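Local coordinates for protein Poly(Beta-D-mannuronate) lyase (Pseudopedobacter saltans, PDB 7O79) that probably cleaves poly(beta-D-mannuronate), the mannuronate polymer of alginate, as a polysaccharide lyase of family 6 built on a parallel beta-helix, at residues 132-137 with 157-162; 198-203 with 221-226. All blocks are in the same frame, centred on the assembly; numbering follows the deposited sequence.

Both interactions pair strands from successive turns of the parallel beta-helix, and their centres lie about 10 Å apart. Along the chain they come in series: interaction 1 joins strands 128-135 and 155-162, and interaction 2 joins strands 194-201 and 219-226. Strands 155-162 and 194-201 are themselves neighbours, so the four segments form a continuous parallel run of rungs. The two contacts meet directly: Cys159 N lies 2.8 Å from Asn198 OD1, a probable hydrogen bond, and the rings of Phe161 and Phe200 meet with planes at about 20°. Asn198 with Asn223, and the row of phenylalanines, thus belong to lines of side chains that run from coil to coil.

Interaction 1 of 2, residues 132-137 with 157-162; sequences CSFKGK and QYCYFK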
# COMPACT_ATOMS: atom_id res chain seq x y z
N CYS A 132 -10.65 -6.94 8.95
CA CYS A 132 -10.08 -6.30 10.11
C CYS A 132 -10.20 -4.79 9.98
O CYS A 132 -10.31 -4.25 8.88
CB CYS A 132 -8.62 -6.73 10.30
SG CYS A 132 -8.42 -8.49 10.71
N SER A 133 -10.21 -4.11 11.13
CA SER A 133 -10.39 -2.66 11.19
C SER A 133 -9.25 -2.02 11.97
O SER A 133 -8.80 -2.55 12.99
CB SER A 133 -11.72 -2.27 11.85
OG SER A 133 -12.83 -2.67 11.08
N PHE A 134 -8.83 -0.85 11.50
CA PHE A 134 -7.67 -0.15 12.04
C PHE A 134 -7.99 1.33 12.13
O PHE A 134 -8.29 1.97 11.11
CB PHE A 134 -6.43 -0.41 11.18
CG PHE A 134 -6.17 -1.88 10.93
CD1 PHE A 134 -5.45 -2.63 11.85
CD2 PHE A 134 -6.73 -2.52 9.84
CE1 PHE A 134 -5.22 -3.96 11.65
CE2 PHE A 134 -6.51 -3.87 9.63
CZ PHE A 134 -5.75 -4.60 10.54
N LYS A 135 -7.91 1.89 13.34
CA LYS A 135 -8.33 3.26 13.55
C LYS A 135 -7.36 4.00 14.47
O LYS A 135 -7.07 3.53 15.58
CB LYS A 135 -9.73 3.31 14.16
CG LYS A 135 -10.20 4.75 14.37
CD LYS A 135 -11.59 4.84 14.96
CE LYS A 135 -12.04 6.29 15.07
NZ LYS A 135 -11.22 7.03 16.05
N GLY A 136 -6.85 5.14 14.01
CA GLY A 136 -6.21 6.09 14.90
C GLY A 136 -4.71 5.97 15.09
O GLY A 136 -4.16 6.66 15.95
N LYS A 137 -4.01 5.13 14.31
CA LYS A 137 -2.57 5.02 14.51
C LYS A 137 -1.90 6.38 14.31
O LYS A 137 -2.17 7.08 13.33
CB LYS A 137 -1.97 4.00 13.55
CG LYS A 137 -0.49 3.74 13.82
CD LYS A 137 0.15 2.87 12.74
CE LYS A 137 1.34 2.14 13.30
NZ LYS A 137 2.59 2.98 13.19
N GLN A 157 -7.33 -7.97 2.47
CA GLN A 157 -8.55 -7.67 1.73
C GLN A 157 -9.71 -7.42 2.68
O GLN A 157 -9.74 -7.94 3.80
CB GLN A 157 -8.90 -8.80 0.73
CG GLN A 157 -9.13 -10.15 1.36
CD GLN A 157 -9.39 -11.22 0.32
OE1 GLN A 157 -9.27 -10.98 -0.88
NE2 GLN A 157 -9.74 -12.43 0.77
N TYR A 158 -10.68 -6.60 2.22
CA TYR A 158 -11.89 -6.30 2.98
C TYR A 158 -11.56 -5.76 4.36
O TYR A 158 -12.30 -6.00 5.33
CB TYR A 158 -12.82 -7.51 3.10
CG TYR A 158 -13.08 -8.23 1.80
CD1 TYR A 158 -13.72 -7.59 0.75
CD2 TYR A 158 -12.73 -9.56 1.64
CE1 TYR A 158 -13.97 -8.25 -0.44
CE2 TYR A 158 -12.99 -10.23 0.45
CZ TYR A 158 -13.60 -9.57 -0.58
OH TYR A 158 -13.86 -10.24 -1.76
N CYS A 159 -10.48 -5.01 4.47
CA CYS A 159 -10.18 -4.33 5.71
C CYS A 159 -10.59 -2.86 5.64
O CYS A 159 -10.91 -2.32 4.58
CB CYS A 159 -8.69 -4.47 6.06
SG CYS A 159 -8.25 -6.18 6.52
N TYR A 160 -10.58 -2.23 6.81
CA TYR A 160 -11.05 -0.87 6.97
C TYR A 160 -9.98 -0.07 7.70
O TYR A 160 -9.60 -0.42 8.83
CB TYR A 160 -12.38 -0.88 7.75
CG TYR A 160 -13.10 0.44 7.86
CD1 TYR A 160 -12.92 1.45 6.93
CD2 TYR A 160 -13.99 0.67 8.92
CE1 TYR A 160 -13.60 2.65 7.03
CE2 TYR A 160 -14.67 1.88 9.03
CZ TYR A 160 -14.48 2.86 8.09
OH TYR A 160 -15.16 4.04 8.20
N PHE A 161 -9.48 1.00 7.06
CA PHE A 161 -8.45 1.86 7.63
C PHE A 161 -9.02 3.27 7.76
O PHE A 161 -9.26 3.94 6.75
CB PHE A 161 -7.17 1.85 6.79
CG PHE A 161 -6.66 0.46 6.47
CD1 PHE A 161 -7.16 -0.24 5.38
CD2 PHE A 161 -5.70 -0.14 7.28
CE1 PHE A 161 -6.70 -1.51 5.08
CE2 PHE A 161 -5.23 -1.42 6.98
CZ PHE A 161 -5.75 -2.11 5.88
N LYS A 162 -9.20 3.73 9.00
CA LYS A 162 -10.02 4.89 9.28
C LYS A 162 -9.29 5.85 10.22
O LYS A 162 -8.73 5.42 11.23
CB LYS A 162 -11.34 4.49 9.92
CG LYS A 162 -12.22 5.66 10.30
CD LYS A 162 -13.48 5.20 10.99
CE LYS A 162 -14.63 6.19 10.79
NZ LYS A 162 -15.80 5.84 11.65
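The amide of Phe134 gives the shortest bond of the contact, 2.8 Å from its N to Tyr160 O. It belongs to a parallel ladder between successive coils of the beta-helix, the axes of strands 133-135 and 160-162 diverging by only 8°. Tyr160 N and Lys162 N continue the ladder to Cys132 O and Phe134 O. On the face that carries Phe134 and Phe161 the two rings run out alongside one another. Their planes, 13° apart, are nearly parallel but so far displaced, with centroids at 5.2 Å, that there is little face overlap; the closest atoms are Phe134 CD2 and Phe161 CE2, at 3.4 Å. Phe134 CG stands anti to the carbonyl carbon (chi1 -52°), as Phe161 CG does, which gives both rings the same start from their strands. Cys159 CB comes to the edge of the Phe134 ring. An alanine in place of Phe134 would probably open a gap beside the Phe161 ring and deprive Cys159 CB of its aromatic neighbour. On the other face Ser133 OG lies against Tyr160 CB, near the plane of the ring at its edge, while its hydrogen bond is with Val452 N. Before the strands, Cys132 N donates to Cys159 SG at 3.5 Å.

Interaction 2 of 2, residues 198-203 with 221-226; sequences NLFERA and IGNTVI
Strands 199-201 and 224-226 run parallel, their axes 6° apart in direction and 4.7 Å at closest approach, as rungs of adjacent beta-helix coils. Phe200 sits between Thr224 and Ile226 in the ladder: its N donates to Thr224 O at 2.7 Å and its O accepts from Ile226 N. Ahead of the strands, Asn198 and Asn223 form an asparagine ladder, their amides alongside one another with planes 12° apart. Asn223 OD1 takes two N-H groups from Asn198, the backbone N at 2.8 Å and ND2 at 3.0 Å. The first donor stands above the carbonyl plane, 35° out of it; the second lies in that plane. The row goes on to Asn245, whose OD1 accepts from Asn223 N; on the other side a cysteine takes the asparagine's place, and Asn198 OD1 accepts from the backbone N of Cys159.

The inward face carries Phe200 and Val225. Val225 CG2, anti to its own carbonyl carbon, meets Phe200 CD1 at 3.6 Å, the two side chains crossing at a slant, while Thr224 O lies in plane at the ring edge. On the opposite face Leu199 CD1 touches Thr224 CG2 at 3.5 Å and Ile226 CD1 at 4.0 Å. Thr224 CG2 is anti to the backbone N, whereas OG1 bonds with Leu445 N. Further along, Glu201 OE2 is 3.9 Å from Ile226 CG2.

The chemistry divides by position: Phe200 and Val225 pack inside; Leu199, Thr224 CG2 and Ile226 outside, beside the Glu201 carboxylate. At the turn, two donors on OD1, with ND2 bonded to Ile195 O, probably hold the buried Asn223 amide against rotation, as Val156 O helps fix Asn198 ND2.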
# COMPACT_ATOMS: atom_id res chain seq x y z
N ASN A 198 -10.15 -3.02 -0.09
CA ASN A 198 -10.12 -2.36 1.20
C ASN A 198 -10.73 -0.96 1.09
O ASN A 198 -10.76 -0.35 0.02
CB ASN A 198 -8.70 -2.25 1.75
CG ASN A 198 -8.03 -3.60 1.88
OD1 ASN A 198 -8.37 -4.39 2.75
ND2 ASN A 198 -7.12 -3.89 0.95
N LEU A 199 -11.19 -0.45 2.23
CA LEU A 199 -11.73 0.90 2.35
C LEU A 199 -10.79 1.76 3.18
O LEU A 199 -10.48 1.43 4.33
CB LEU A 199 -13.12 0.87 2.98
CG LEU A 199 -13.81 2.21 3.21
CD1 LEU A 199 -14.01 2.99 1.92
CD2 LEU A 199 -15.15 2.02 3.89
N PHE A 200 -10.42 2.91 2.66
CA PHE A 200 -9.61 3.87 3.37
C PHE A 200 -10.44 5.14 3.56
O PHE A 200 -10.99 5.64 2.62
CB PHE A 200 -8.35 4.24 2.61
CG PHE A 200 -7.44 3.10 2.29
CD1 PHE A 200 -7.72 2.23 1.26
CD2 PHE A 200 -6.27 2.94 2.96
CE1 PHE A 200 -6.87 1.20 0.96
CE2 PHE A 200 -5.42 1.92 2.66
CZ PHE A 200 -5.72 1.05 1.67
N GLU A 201 -10.58 5.63 4.78
CA GLU A 201 -11.28 6.86 5.02
C GLU A 201 -10.48 7.75 5.93
O GLU A 201 -10.31 7.44 7.07
CB GLU A 201 -12.63 6.57 5.62
CG GLU A 201 -13.52 7.77 5.78
CD GLU A 201 -14.89 7.52 5.25
OE1 GLU A 201 -15.22 6.34 5.03
OE2 GLU A 201 -15.64 8.49 5.05
N ARG A 202 -10.10 8.91 5.44
CA ARG A 202 -9.23 9.82 6.17
C ARG A 202 -8.02 9.09 6.77
O ARG A 202 -7.64 9.35 7.87
CB ARG A 202 -10.02 10.64 7.19
CG ARG A 202 -10.86 11.68 6.51
CD ARG A 202 -12.13 12.03 7.24
NE ARG A 202 -12.71 13.25 6.69
CZ ARG A 202 -13.71 13.34 5.82
NH1 ARG A 202 -14.32 12.30 5.33
NH2 ARG A 202 -14.10 14.53 5.43
N ALA A 203 -7.44 8.19 6.00
CA ALA A 203 -6.29 7.38 6.43
C ALA A 203 -4.98 8.09 6.11
O ALA A 203 -4.07 7.54 5.48
CB ALA A 203 -6.35 6.00 5.77
N ILE A 221 -5.93 -3.63 -6.04
CA ILE A 221 -7.14 -3.93 -6.80
C ILE A 221 -8.37 -3.55 -5.99
O ILE A 221 -8.51 -3.97 -4.84
CB ILE A 221 -7.25 -5.43 -7.16
CG1 ILE A 221 -5.96 -5.99 -7.73
CG2 ILE A 221 -8.40 -5.65 -8.14
CD1 ILE A 221 -5.47 -5.23 -8.91
N GLY A 222 -9.28 -2.78 -6.60
CA GLY A 222 -10.63 -2.64 -6.06
C GLY A 222 -10.73 -2.02 -4.69
O GLY A 222 -11.67 -2.31 -3.96
N ASN A 223 -9.80 -1.14 -4.33
CA ASN A 223 -9.85 -0.41 -3.07
C ASN A 223 -10.61 0.91 -3.25
O ASN A 223 -10.61 1.50 -4.33
CB ASN A 223 -8.43 -0.11 -2.59
CG ASN A 223 -7.63 -1.37 -2.34
OD1 ASN A 223 -7.79 -2.04 -1.31
ND2 ASN A 223 -6.78 -1.73 -3.30
N THR A 224 -11.20 1.38 -2.16
CA THR A 224 -11.90 2.66 -2.14
C THR A 224 -11.17 3.58 -1.16
O THR A 224 -11.01 3.24 0.02
CB THR A 224 -13.37 2.47 -1.73
OG1 THR A 224 -14.06 1.78 -2.77
CG2 THR A 224 -14.05 3.82 -1.52
N VAL A 225 -10.69 4.72 -1.66
CA VAL A 225 -9.90 5.67 -0.87
C VAL A 225 -10.66 6.99 -0.80
O VAL A 225 -10.74 7.72 -1.80
CB VAL A 225 -8.49 5.88 -1.44
CG1 VAL A 225 -7.73 6.84 -0.59
CG2 VAL A 225 -7.74 4.54 -1.55
N ILE A 226 -11.17 7.33 0.38
CA ILE A 226 -12.08 8.46 0.55
C ILE A 226 -11.39 9.54 1.36
O ILE A 226 -10.94 9.29 2.49
CB ILE A 226 -13.39 8.02 1.22
CG1 ILE A 226 -14.15 7.04 0.31
CG2 ILE A 226 -14.27 9.24 1.51
CD1 ILE A 226 -15.48 6.57 0.89